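Local coordinates for protein enoyl-CoA hydratase (Mycolicibacterium smegmatis, PDB 7MCM) that catalyses the reversible addition of water to enoyl-CoA thioesters as a crotonase-family hydratase, probably in fatty acid oxidation, at residues Cys105-Val109 / Val216-Lys220; Ala117-Asp123 / Phe138-Phe143; Leu130-Ser136 / Val188-Asp194. All blocks are in the same frame, centred on the assembly; numbering follows the deposited sequence. Where two conformers were deposited one is given.

Contact 1: residues Cys105-Val109 / Val216-Lys220; sequences CEVPV and VRMAK
A lysine from a helix can hold a loop through the loop's carbonyls, as Cys105-Val109 and helical Val216-Lys220 illustrate. Cys105 is extended (phi/psi -73/119), and its O accepts from Lys220 NZ at 3.2 Å. Glu106 turns to -83/-15; its side chain (chi1 m, chi2 t) brings OE1 within 3.2 Å of Arg217 NH1, a salt bridge, while a water joins Glu106 O (2.8 Å) to Arg217 O (2.6 Å). Extended again, Val107 (CA 5.7 Å from Arg217 CA) offers its O to Lys220 NZ at 2.8 Å, the lysine being all-trans, and Val107 CG1 lies over one face of the Arg217 guanidinium, 3.4 Å from Arg217 NH2. Pro108 CG packs on Val216 CG1 at 3.8 Å, and Val109 enters its strand. Arg217 also bonds to Ile52 O, and Lys220 NZ pairs with Asp129. The loop thus links helix 97-104 to strand 109-113 of the crotonase core, beside strand 54-59 and in contact with helix 213-226 through Val216, Arg217 and Lys220, with Leu172 of the second subunit packed on Pro108.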
ATOM      1  N   CYS B 105     -17.371 -10.464   8.673  1.00 39.07           N
ATOM      2  CA  CYS B 105     -17.874 -11.824   8.848  1.00 42.26           C
ATOM      3  C   CYS B 105     -16.720 -12.814   8.899  1.00 37.51           C
ATOM      4  O   CYS B 105     -15.985 -12.971   7.914  1.00 34.36           O
ATOM      5  CB  CYS B 105     -18.827 -12.196   7.719  1.00 36.10           C
ATOM      6  SG  CYS B 105     -19.647 -13.794   7.980  1.00 38.55           S
ATOM      7  N   GLU B 106     -16.606 -13.527  10.024  1.00 36.64           N
ATOM      8  CA  GLU B 106     -15.494 -14.442  10.245  1.00 34.96           C
ATOM      9  C   GLU B 106     -15.699 -15.802   9.601  1.00 33.46           C
ATOM     10  O   GLU B 106     -14.739 -16.573   9.514  1.00 38.60           O
ATOM     11  CB  GLU B 106     -15.255 -14.646  11.735  1.00 40.31           C
ATOM     12  CG  GLU B 106     -15.083 -13.373  12.500  1.00 43.11           C
ATOM     13  CD  GLU B 106     -14.902 -13.637  13.974  1.00 52.75           C
ATOM     14  OE1 GLU B 106     -14.729 -14.823  14.354  1.00 53.60           O
ATOM     15  OE2 GLU B 106     -14.936 -12.659  14.753  1.00 61.36           O
ATOM     16  N   VAL B 107     -16.915 -16.140   9.191  1.00 31.92           N
ATOM     17  CA  VAL B 107     -17.132 -17.468   8.629  1.00 32.85           C
ATOM     18  C   VAL B 107     -17.189 -17.349   7.111  1.00 35.86           C
ATOM     19  O   VAL B 107     -17.625 -16.314   6.583  1.00 31.20           O
ATOM     20  CB  VAL B 107     -18.394 -18.140   9.212  1.00 38.58           C
ATOM     21  CG1 VAL B 107     -18.462 -17.946  10.735  1.00 41.86           C
ATOM     22  CG2 VAL B 107     -19.632 -17.636   8.561  1.00 36.81           C
ATOM     23  N   PRO B 108     -16.730 -18.372   6.384  1.00 32.83           N
ATOM     24  CA  PRO B 108     -16.865 -18.374   4.922  1.00 35.57           C
ATOM     25  C   PRO B 108     -18.325 -18.299   4.498  1.00 33.49           C
ATOM     26  O   PRO B 108     -19.206 -18.883   5.135  1.00 31.41           O
ATOM     27  CB  PRO B 108     -16.242 -19.710   4.504  1.00 34.47           C
ATOM     28  CG  PRO B 108     -15.507 -20.221   5.690  1.00 35.76           C
ATOM     29  CD  PRO B 108     -16.000 -19.535   6.905  1.00 30.44           C
ATOM     30  N   VAL B 109     -18.568 -17.583   3.396  1.00 30.39           N
ATOM     31  CA  VAL B 109     -19.903 -17.394   2.833  1.00 27.23           C
ATOM     32  C   VAL B 109     -19.918 -17.924   1.404  1.00 27.89           C
ATOM     33  O   VAL B 109     -19.152 -17.457   0.551  1.00 30.69           O
ATOM     34  CB  VAL B 109     -20.339 -15.920   2.860  1.00 28.92           C
ATOM     35  CG1 VAL B 109     -21.735 -15.795   2.289  1.00 24.09           C
ATOM     36  CG2 VAL B 109     -20.322 -15.368   4.292  1.00 26.75           C
ATOM     37  N   VAL B 216     -10.923 -23.111  10.577  1.00 32.47           N
ATOM     38  CA  VAL B 216     -11.632 -22.544   9.432  1.00 29.99           C
ATOM     39  C   VAL B 216     -11.689 -21.017   9.531  1.00 32.48           C
ATOM     40  O   VAL B 216     -11.443 -20.300   8.545  1.00 30.57           O
ATOM     41  CB  VAL B 216     -13.036 -23.172   9.318  1.00 32.76           C
ATOM     42  CG1 VAL B 216     -13.910 -22.362   8.354  1.00 31.16           C
ATOM     43  CG2 VAL B 216     -12.906 -24.615   8.825  1.00 28.73           C
ATOM     44  N   ARG B 217     -11.981 -20.494  10.723  1.00 31.28           N
ATOM     45  CA  ARG B 217     -12.100 -19.048  10.881  1.00 30.39           C
ATOM     46  C   ARG B 217     -10.745 -18.359  10.800  1.00 32.65           C
ATOM     47  O   ARG B 217     -10.640 -17.250  10.261  1.00 30.88           O
ATOM     48  CB  ARG B 217     -12.791 -18.729  12.198  1.00 30.09           C
ATOM     49  CG  ARG B 217     -14.283 -19.006  12.113  1.00 33.27           C
ATOM     50  CD  ARG B 217     -14.933 -18.719  13.427  1.00 45.03           C
ATOM     51  NE  ARG B 217     -16.361 -19.004  13.407  1.00 35.61           N
ATOM     52  CZ  ARG B 217     -17.257 -18.284  14.055  1.00 34.85           C
ATOM     53  NH1 ARG B 217     -16.915 -17.189  14.714  1.00 36.83           N
ATOM     54  NH2 ARG B 217     -18.527 -18.673  14.044  1.00 38.72           N
ATOM     55  N   MET B 218      -9.711 -18.976  11.372  1.00 30.02           N
ATOM     56  CA  MET B 218      -8.371 -18.412  11.280  1.00 30.50           C
ATOM     57  C   MET B 218      -7.890 -18.395   9.836  1.00 31.82           C
ATOM     58  O   MET B 218      -7.256 -17.430   9.398  1.00 29.42           O
ATOM     59  CB  MET B 218      -7.406 -19.210  12.153  1.00 33.63           C
ATOM     60  CG  MET B 218      -7.512 -18.891  13.640  1.00 42.34           C
ATOM     61  SD  MET B 218      -6.140 -19.510  14.657  1.00 64.04           S
ATOM     62  CE  MET B 218      -6.012 -21.245  14.175  1.00 58.74           C
ATOM     63  N   ALA B 219      -8.162 -19.468   9.092  1.00 28.48           N
ATOM     64  CA  ALA B 219      -7.774 -19.511   7.684  1.00 29.22           C
ATOM     65  C   ALA B 219      -8.465 -18.412   6.881  1.00 31.25           C
ATOM     66  O   ALA B 219      -7.840 -17.780   6.023  1.00 32.24           O
ATOM     67  CB  ALA B 219      -8.093 -20.877   7.082  1.00 25.05           C
ATOM     68  N   LYS B 220      -9.759 -18.188   7.117  1.00 31.27           N
ATOM     69  CA  LYS B 220     -10.443 -17.117   6.395  1.00 30.98           C
ATOM     70  C   LYS B 220      -9.851 -15.759   6.750  1.00 34.08           C
ATOM     71  O   LYS B 220      -9.688 -14.900   5.878  1.00 36.38           O
ATOM     72  CB  LYS B 220     -11.940 -17.115   6.677  1.00 27.70           C
ATOM     73  CG  LYS B 220     -12.545 -15.816   6.141  1.00 35.89           C
ATOM     74  CD  LYS B 220     -14.003 -15.860   5.933  1.00 31.75           C
ATOM     75  CE  LYS B 220     -14.473 -14.542   5.318  1.00 33.33           C
ATOM     76  NZ  LYS B 220     -15.944 -14.565   5.184  1.00 36.91           N
TER
HETATM   77  O   HOH W   1     -12.278 -15.257   9.909  1.00 40.14           O

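Contact 2: residues Ala117-Asp123 / Phe138-Phe143; sequences AIGAGCD and FFAESF
Two short strands run parallel here, Ala117-Ile118 beside Phe138-Ala140, with Ala117 opposite Phe139 (CA-CA 4.9 Å) and Ile118 opposite Ala140 (4.8 Å). Three backbone hydrogen bonds set the register: Ala117 N to Phe138 O (2.9 Å), Ala140 N to Ala117 O (3.1 Å) and Gly119 N to Ala140 O (2.9 Å). Gly119, at phi/psi 62/-127, then takes the N-cap position and leads into a helix from Ala120, where Asp123 N donates to Gly119 O at 3.1 Å. On the other segment Glu141 (-82/71) centres an inverse gamma turn ahead of Phe143, which is in 3-10 conformation. Strand 116-118 followed directly by helix 120-127 completes one beta-beta-alpha turn of the crotonase superhelix, and strand 138-140 belongs to the next. In this family a backbone amide at the N-terminal end of that helix commonly supplies part of the oxyanion hole, and the arrangement here is consistent with such a role. Ala117 and Phe139 share one face of the sheet, CB to CD2 4.0 Å; Cys122 SG lies at the edge of the Phe139 ring, 4.0 Å from Phe139 CB. On the face of Ile118 and Ala140, Ile118 CG1 meets Phe138 CE1 at 4.0 Å and Ile118 CG2 meets Ser142 OG at 3.4 Å. Phe143 (chi1 m) brings CZ to 3.4 Å from both Gly119 C and Ala120 N. Asp123 (chi1 m) and Glu141 (chi1 t, chi2 p) place OD1 and OE1 only 2.4 Å apart, so one acid probably holds a proton; Asp152 stands close to the same aspartate.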
ATOM      1  N   ALA B 117     -29.166 -11.902 -10.390  1.00 27.08           N
ATOM      2  CA  ALA B 117     -28.363 -11.140  -9.440  1.00 26.21           C
ATOM      3  C   ALA B 117     -27.985  -9.853 -10.171  1.00 29.16           C
ATOM      4  O   ALA B 117     -27.076  -9.852 -11.007  1.00 28.72           O
ATOM      5  CB  ALA B 117     -27.132 -11.923  -8.989  1.00 29.31           C
ATOM      6  N   ILE B 118     -28.688  -8.767  -9.863  1.00 27.68           N
ATOM      7  CA  ILE B 118     -28.658  -7.528 -10.638  1.00 26.44           C
ATOM      8  C   ILE B 118     -28.236  -6.396  -9.722  1.00 29.40           C
ATOM      9  O   ILE B 118     -28.739  -6.284  -8.601  1.00 31.93           O
ATOM     10  CB  ILE B 118     -30.054  -7.219 -11.235  1.00 30.02           C
ATOM     11  CG1 ILE B 118     -30.529  -8.379 -12.099  1.00 31.19           C
ATOM     12  CG2 ILE B 118     -30.034  -5.887 -12.044  1.00 32.50           C
ATOM     13  CD1 ILE B 118     -31.984  -8.211 -12.607  1.00 32.97           C
ATOM     14  N   GLY B 119     -27.368  -5.523 -10.215  1.00 30.20           N
ATOM     15  CA  GLY B 119     -27.047  -4.338  -9.442  1.00 32.04           C
ATOM     16  C   GLY B 119     -26.404  -4.697  -8.121  1.00 31.40           C
ATOM     17  O   GLY B 119     -25.407  -5.423  -8.062  1.00 27.89           O
ATOM     18  N   ALA B 120     -26.978  -4.170  -7.039  1.00 34.62           N
ATOM     19  CA  ALA B 120     -26.469  -4.491  -5.710  1.00 38.14           C
ATOM     20  C   ALA B 120     -26.467  -5.996  -5.462  1.00 31.34           C
ATOM     21  O   ALA B 120     -25.609  -6.498  -4.732  1.00 29.49           O
ATOM     22  CB  ALA B 120     -27.303  -3.761  -4.645  1.00 31.09           C
ATOM     23  N   GLY B 121     -27.417  -6.728  -6.057  1.00 31.17           N
ATOM     24  CA  GLY B 121     -27.444  -8.174  -5.894  1.00 29.82           C
ATOM     25  C   GLY B 121     -26.279  -8.860  -6.580  1.00 33.49           C
ATOM     26  O   GLY B 121     -25.724  -9.830  -6.058  1.00 30.16           O
ATOM     27  N   CYS B 122     -25.877  -8.351  -7.746  1.00 29.58           N
ATOM     28  CA  CYS B 122     -24.675  -8.861  -8.394  1.00 29.09           C
ATOM     29  C   CYS B 122     -23.461  -8.654  -7.496  1.00 28.27           C
ATOM     30  O   CYS B 122     -22.681  -9.585  -7.257  1.00 27.77           O
ATOM     31  CB  CYS B 122     -24.485  -8.172  -9.752  1.00 29.13           C
ATOM     32  SG  CYS B 122     -22.984  -8.707 -10.657  1.00 29.86           S
ATOM     33  N   ASP B 123     -23.321  -7.450  -6.936  1.00 27.50           N
ATOM     34  CA  ASP B 123     -22.156  -7.135  -6.115  1.00 28.24           C
ATOM     35  C   ASP B 123     -22.131  -7.972  -4.836  1.00 28.04           C
ATOM     36  O   ASP B 123     -21.062  -8.398  -4.396  1.00 27.42           O
ATOM     37  CB  ASP B 123     -22.150  -5.650  -5.776  1.00 30.79           C
ATOM     38  CG  ASP B 123     -22.036  -4.778  -7.012  1.00 37.15           C
ATOM     39  OD1 ASP B 123     -21.851  -5.341  -8.093  1.00 30.57           O
ATOM     40  OD2 ASP B 123     -22.151  -3.549  -6.915  1.00 32.09           O
ATOM     41  N   PHE B 138     -28.281 -15.360 -13.652  1.00 31.61           N
ATOM     42  CA  PHE B 138     -27.470 -14.468 -14.462  1.00 28.52           C
ATOM     43  C   PHE B 138     -27.048 -13.287 -13.605  1.00 31.92           C
ATOM     44  O   PHE B 138     -27.617 -13.029 -12.539  1.00 32.59           O
ATOM     45  CB  PHE B 138     -28.194 -14.005 -15.732  1.00 31.22           C
ATOM     46  CG  PHE B 138     -29.411 -13.177 -15.485  1.00 35.99           C
ATOM     47  CD1 PHE B 138     -29.311 -11.798 -15.363  1.00 37.16           C
ATOM     48  CD2 PHE B 138     -30.659 -13.769 -15.405  1.00 43.31           C
ATOM     49  CE1 PHE B 138     -30.434 -11.022 -15.150  1.00 38.32           C
ATOM     50  CE2 PHE B 138     -31.802 -12.999 -15.198  1.00 46.87           C
ATOM     51  CZ  PHE B 138     -31.687 -11.621 -15.076  1.00 42.79           C
ATOM     52  N   PHE B 139     -26.017 -12.589 -14.076  1.00 27.01           N
ATOM     53  CA  PHE B 139     -25.407 -11.482 -13.362  1.00 27.93           C
ATOM     54  C   PHE B 139     -25.435 -10.240 -14.241  1.00 33.70           C
ATOM     55  O   PHE B 139     -25.296 -10.327 -15.465  1.00 29.11           O
ATOM     56  CB  PHE B 139     -23.954 -11.803 -12.969  1.00 26.01           C
ATOM     57  CG  PHE B 139     -23.813 -13.035 -12.122  1.00 26.30           C
ATOM     58  CD1 PHE B 139     -23.872 -14.298 -12.700  1.00 29.39           C
ATOM     59  CD2 PHE B 139     -23.630 -12.935 -10.749  1.00 29.59           C
ATOM     60  CE1 PHE B 139     -23.759 -15.449 -11.917  1.00 28.85           C
ATOM     61  CE2 PHE B 139     -23.504 -14.075  -9.967  1.00 32.51           C
ATOM     62  CZ  PHE B 139     -23.568 -15.334 -10.557  1.00 29.03           C
ATOM     63  N   ALA B 140     -25.638  -9.087 -13.619  1.00 29.60           N
ATOM     64  CA  ALA B 140     -25.601  -7.832 -14.358  1.00 29.82           C
ATOM     65  C   ALA B 140     -25.117  -6.739 -13.424  1.00 30.27           C
ATOM     66  O   ALA B 140     -25.764  -6.446 -12.410  1.00 28.18           O
ATOM     67  CB  ALA B 140     -26.968  -7.471 -14.952  1.00 31.46           C
ATOM     68  N   GLU B 141     -23.966  -6.171 -13.764  1.00 26.04           N
ATOM     69  CA  GLU B 141     -23.460  -4.943 -13.162  1.00 28.83           C
ATOM     70  C   GLU B 141     -24.153  -3.779 -13.872  1.00 32.48           C
ATOM     71  O   GLU B 141     -23.562  -3.046 -14.664  1.00 31.75           O
ATOM     72  CB  GLU B 141     -21.941  -4.888 -13.307  1.00 30.75           C
ATOM     73  CG  GLU B 141     -21.229  -3.882 -12.426  1.00 34.21           C
ATOM     74  CD  GLU B 141     -21.152  -4.346 -10.969  1.00 37.90           C
ATOM     75  OE1 GLU B 141     -22.209  -4.644 -10.396  1.00 38.99           O
ATOM     76  OE2 GLU B 141     -20.043  -4.370 -10.394  1.00 44.49           O
ATOM     77  N   SER B 142     -25.453  -3.640 -13.592  1.00 31.96           N
ATOM     78  CA  SER B 142     -26.356  -2.866 -14.448  1.00 31.75           C
ATOM     79  C   SER B 142     -26.277  -1.360 -14.236  1.00 30.92           C
ATOM     80  O   SER B 142     -26.902  -0.619 -15.007  1.00 30.14           O
ATOM     81  CB  SER B 142     -27.795  -3.317 -14.211  1.00 32.05           C
ATOM     82  OG  SER B 142     -28.145  -3.145 -12.847  1.00 33.85           O
ATOM     83  N   PHE B 143     -25.507  -0.892 -13.245  1.00 29.70           N
ATOM     84  CA  PHE B 143     -25.584   0.500 -12.801  1.00 29.74           C
ATOM     85  C   PHE B 143     -25.414   1.491 -13.952  1.00 29.95           C
ATOM     86  O   PHE B 143     -26.171   2.460 -14.076  1.00 27.74           O
ATOM     87  CB  PHE B 143     -24.508   0.748 -11.742  1.00 27.99           C
ATOM     88  CG  PHE B 143     -24.680  -0.077 -10.508  1.00 33.55           C
ATOM     89  CD1 PHE B 143     -25.479   0.365  -9.466  1.00 34.88           C
ATOM     90  CD2 PHE B 143     -24.050  -1.319 -10.397  1.00 28.23           C
ATOM     91  CE1 PHE B 143     -25.630  -0.414  -8.313  1.00 32.80           C
ATOM     92  CE2 PHE B 143     -24.204  -2.098  -9.257  1.00 33.17           C
ATOM     93  CZ  PHE B 143     -24.987  -1.645  -8.218  1.00 30.00           C
TER

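Contact 3: residues Leu130-Ser136 / Val188-Asp194; sequences LRIAAES and VNEVLSD
Parallel strand pairing at the border of the main crotonase sheet joins Leu130-Ser136 to Val188-Asp194, strand 191-192 being outermost within this chain. Ala133 pairs with Val191 and Ala134 with Leu192, both at CA-CA 4.9 Å. Nearer the start Arg131 faces Val188 (CA-CA 4.7 Å), so the second segment spends one residue more to reach the common register. The ladder runs Asn189 N to Arg131 O (2.8 Å), Ala133 N to Glu190 O (3.0 Å), Leu192 N to Ala133 O (2.8 Å) and, weakly, Glu135 N to Leu192 O (2.8 Å). Ala133 and Val191 share one face, where Ala133 CB meets Val188 CG1 at 3.9 Å and helix 179-185 packs against the valines. Ala134 and Leu192 lie on the other; Ile132 CD1 (chi1 p) touches Leu192 CD1 at 4.0 Å, and both side chains pack against helix 197-209. Arg131 turns its guanidinium to Leu187 O and to the carbonyls of Ala125 and Cys128, while Ala165 of the second subunit packs on Leu130 and Arg131. At the far end Ser136 N donates weakly to Asp194 OD1 (3.5 Å), and a water donates to Glu135 OE2 at 2.8 Å and Val191 O at 3.3 Å.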
ATOM      1  N   LEU B 130     -17.182 -17.746  -2.196  1.00 31.42           N
ATOM      2  CA  LEU B 130     -17.338 -18.741  -3.249  1.00 34.91           C
ATOM      3  C   LEU B 130     -18.697 -18.523  -3.875  1.00 32.32           C
ATOM      4  O   LEU B 130     -19.647 -18.190  -3.166  1.00 28.33           O
ATOM      5  CB  LEU B 130     -17.273 -20.185  -2.703  1.00 34.97           C
ATOM      6  CG  LEU B 130     -15.953 -20.657  -2.118  1.00 40.97           C
ATOM      7  CD1 LEU B 130     -16.072 -22.045  -1.552  1.00 41.26           C
ATOM      8  CD2 LEU B 130     -14.961 -20.650  -3.248  1.00 47.79           C
ATOM      9  N   ARG B 131     -18.797 -18.716  -5.192  1.00 30.89           N
ATOM     10  CA  ARG B 131     -20.076 -18.640  -5.883  1.00 31.52           C
ATOM     11  C   ARG B 131     -20.328 -19.919  -6.659  1.00 30.75           C
ATOM     12  O   ARG B 131     -19.430 -20.438  -7.324  1.00 30.32           O
ATOM     13  CB  ARG B 131     -20.135 -17.469  -6.853  1.00 29.55           C
ATOM     14  CG  ARG B 131     -20.385 -16.126  -6.220  1.00 31.10           C
ATOM     15  CD  ARG B 131     -19.729 -15.030  -7.072  1.00 32.85           C
ATOM     16  NE  ARG B 131     -18.284 -15.200  -7.132  1.00 31.39           N
ATOM     17  CZ  ARG B 131     -17.478 -14.909  -6.122  1.00 32.64           C
ATOM     18  NH1 ARG B 131     -17.957 -14.454  -4.970  1.00 32.63           N
ATOM     19  NH2 ARG B 131     -16.167 -15.073  -6.269  1.00 25.24           N
ATOM     20  N   ILE B 132     -21.558 -20.425  -6.557  1.00 29.25           N
ATOM     21  CA  ILE B 132     -22.088 -21.421  -7.474  1.00 26.88           C
ATOM     22  C   ILE B 132     -23.454 -20.917  -7.919  1.00 30.55           C
ATOM     23  O   ILE B 132     -24.084 -20.101  -7.240  1.00 30.24           O
ATOM     24  CB  ILE B 132     -22.190 -22.824  -6.834  1.00 32.80           C
ATOM     25  CG1 ILE B 132     -23.178 -22.808  -5.683  1.00 29.01           C
ATOM     26  CG2 ILE B 132     -20.846 -23.284  -6.300  1.00 33.09           C
ATOM     27  CD1 ILE B 132     -23.381 -24.180  -5.050  1.00 31.47           C
ATOM     28  N   ALA B 133     -23.920 -21.415  -9.069  1.00 30.53           N
ATOM     29  CA  ALA B 133     -25.108 -20.843  -9.694  1.00 32.24           C
ATOM     30  C   ALA B 133     -26.010 -21.918 -10.268  1.00 29.59           C
ATOM     31  O   ALA B 133     -25.549 -22.977 -10.706  1.00 32.14           O
ATOM     32  CB  ALA B 133     -24.748 -19.853 -10.818  1.00 31.58           C
ATOM     33  N   ALA B 134     -27.312 -21.621 -10.262  1.00 32.29           N
ATOM     34  CA  ALA B 134     -28.306 -22.369 -11.019  1.00 37.56           C
ATOM     35  C   ALA B 134     -28.222 -22.010 -12.497  1.00 33.62           C
ATOM     36  O   ALA B 134     -27.789 -20.917 -12.864  1.00 36.52           O
ATOM     37  CB  ALA B 134     -29.724 -22.071 -10.516  1.00 35.00           C
ATOM     38  N   GLU B 135     -28.679 -22.942 -13.345  1.00 35.50           N
ATOM     39  CA  GLU B 135     -28.663 -22.701 -14.784  0.56 39.65           C
ATOM     40  C   GLU B 135     -29.497 -21.485 -15.174  1.00 43.53           C
ATOM     41  O   GLU B 135     -29.234 -20.875 -16.215  1.00 39.65           O
ATOM     42  CB  GLU B 135     -29.152 -23.946 -15.541  0.56 41.07           C
ATOM     43  CG  GLU B 135     -28.178 -25.127 -15.457  0.56 42.96           C
ATOM     44  CD  GLU B 135     -28.635 -26.353 -16.230  0.56 46.58           C
ATOM     45  OE1 GLU B 135     -29.803 -26.390 -16.670  0.56 52.96           O
ATOM     46  OE2 GLU B 135     -27.821 -27.284 -16.399  0.56 46.85           O
ATOM     47  N   SER B 136     -30.473 -21.096 -14.363  1.00 41.13           N
ATOM     48  CA  SER B 136     -31.285 -19.933 -14.688  1.00 40.83           C
ATOM     49  C   SER B 136     -30.732 -18.646 -14.090  1.00 39.90           C
ATOM     50  O   SER B 136     -31.311 -17.578 -14.303  1.00 42.40           O
ATOM     51  CB  SER B 136     -32.731 -20.161 -14.229  1.00 47.37           C
ATOM     52  OG  SER B 136     -32.810 -20.277 -12.819  1.00 44.30           O
ATOM     53  N   VAL B 188     -18.376 -17.904 -11.287  1.00 35.99           N
ATOM     54  CA  VAL B 188     -18.866 -18.979 -10.432  1.00 29.53           C
ATOM     55  C   VAL B 188     -18.010 -20.222 -10.665  1.00 35.40           C
ATOM     56  O   VAL B 188     -17.372 -20.386 -11.710  1.00 34.25           O
ATOM     57  CB  VAL B 188     -20.353 -19.318 -10.684  1.00 28.27           C
ATOM     58  CG1 VAL B 188     -21.231 -18.085 -10.545  1.00 30.93           C
ATOM     59  CG2 VAL B 188     -20.530 -19.965 -12.056  1.00 30.24           C
ATOM     60  N   ASN B 189     -18.003 -21.105  -9.661  1.00 32.58           N
ATOM     61  CA  ASN B 189     -17.202 -22.326  -9.688  1.00 37.46           C
ATOM     62  C   ASN B 189     -17.945 -23.511 -10.285  1.00 39.00           C
ATOM     63  O   ASN B 189     -17.306 -24.451 -10.767  1.00 37.02           O
ATOM     64  CB  ASN B 189     -16.756 -22.703  -8.272  1.00 39.61           C
ATOM     65  CG  ASN B 189     -15.678 -21.785  -7.726  1.00 46.04           C
ATOM     66  OD1 ASN B 189     -15.286 -20.815  -8.372  1.00 45.32           O
ATOM     67  ND2 ASN B 189     -15.197 -22.089  -6.516  1.00 50.41           N
ATOM     68  N   GLU B 190     -19.274 -23.519 -10.227  1.00 35.82           N
ATOM     69  CA  GLU B 190     -20.026 -24.587 -10.863  0.54 38.90           C
ATOM     70  C   GLU B 190     -21.441 -24.101 -11.139  1.00 38.95           C
ATOM     71  O   GLU B 190     -21.953 -23.179 -10.494  1.00 35.96           O
ATOM     72  CB  GLU B 190     -20.034 -25.880 -10.025  0.54 39.48           C
ATOM     73  CG  GLU B 190     -20.478 -25.728  -8.596  0.54 40.27           C
ATOM     74  CD  GLU B 190     -20.369 -27.020  -7.776  0.54 42.22           C
ATOM     75  OE1 GLU B 190     -20.453 -28.122  -8.366  0.54 46.44           O
ATOM     76  OE2 GLU B 190     -20.208 -26.932  -6.536  0.54 33.34           O
ATOM     77  N   VAL B 191     -22.045 -24.703 -12.160  1.00 37.40           N
ATOM     78  CA  VAL B 191     -23.406 -24.397 -12.577  1.00 38.38           C
ATOM     79  C   VAL B 191     -24.219 -25.668 -12.422  1.00 41.48           C
ATOM     80  O   VAL B 191     -23.828 -26.724 -12.935  1.00 39.37           O
ATOM     81  CB  VAL B 191     -23.462 -23.875 -14.026  1.00 39.35           C
ATOM     82  CG1 VAL B 191     -24.908 -23.735 -14.495  1.00 38.80           C
ATOM     83  CG2 VAL B 191     -22.722 -22.555 -14.140  1.00 32.40           C
ATOM     84  N   LEU B 192     -25.332 -25.576 -11.701  1.00 38.47           N
ATOM     85  CA  LEU B 192     -26.165 -26.725 -11.399  1.00 40.58           C
ATOM     86  C   LEU B 192     -27.574 -26.483 -11.915  1.00 41.92           C
ATOM     87  O   LEU B 192     -28.002 -25.338 -12.095  1.00 40.65           O
ATOM     88  CB  LEU B 192     -26.173 -26.989  -9.889  1.00 40.54           C
ATOM     89  CG  LEU B 192     -24.690 -27.111  -9.519  1.00 42.98           C
ATOM     90  CD1 LEU B 192     -24.243 -26.090  -8.493  1.00 41.21           C
ATOM     91  CD2 LEU B 192     -24.331 -28.514  -9.133  1.00 42.41           C
ATOM     92  N   SER B 193     -28.297 -27.575 -12.159  1.00 42.90           N
ATOM     93  CA  SER B 193     -29.714 -27.434 -12.436  1.00 44.70           C
ATOM     94  C   SER B 193     -30.393 -26.765 -11.246  1.00 46.27           C
ATOM     95  O   SER B 193     -29.896 -26.803 -10.116  1.00 49.13           O
ATOM     96  CB  SER B 193     -30.358 -28.793 -12.724  1.00 50.43           C
ATOM     97  OG  SER B 193     -30.528 -29.537 -11.529  1.00 57.21           O
ATOM     98  N   ASP B 194     -31.539 -26.137 -11.511  1.00 45.12           N
ATOM     99  CA  ASP B 194     -32.225 -25.389 -10.463  1.00 47.57           C
ATOM    100  C   ASP B 194     -32.484 -26.260  -9.229  1.00 49.43           C
ATOM    101  O   ASP B 194     -32.321 -25.803  -8.090  1.00 47.46           O
ATOM    102  CB  ASP B 194     -33.523 -24.807 -11.033  1.00 48.53           C
ATOM    103  CG  ASP B 194     -33.265 -23.679 -12.055  1.00 50.02           C
ATOM    104  OD1 ASP B 194     -32.113 -23.522 -12.514  1.00 49.36           O
ATOM    105  OD2 ASP B 194     -34.211 -22.957 -12.412  1.00 61.34           O
TER
HETATM  106  O   HOH W   2     -16.616 -18.494  -7.145  1.00 40.40           O
HETATM  107  O   HOH W   3     -25.014 -27.246 -15.964  1.00 60.15           O

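How the contacts relate
In this crotonase fold, contacts 2 and 3 join segments distant in sequence and interleave along the chain: 117-123, 130-136, 138-143, 188-194. Both are nested within the loop closed by contact 1. Contact 3 extends the main sheet, whose neighbouring strand 109-113 begins in contact 1; contact 2 lies in the smaller sheet. Centres of contacts 2 and 3 are 15 Å apart, and they touch where Phe139 CZ meets Val188 CG1 at 3.6 Å, packing the small sheet against the loop that leads into strand 191-192. Contacts 1 and 2 sit on opposite sides of the chain's centre, centres 25 Å apart. Contacts 1 and 3, centres 22 Å apart, both lie where this chain packs on the second subunit.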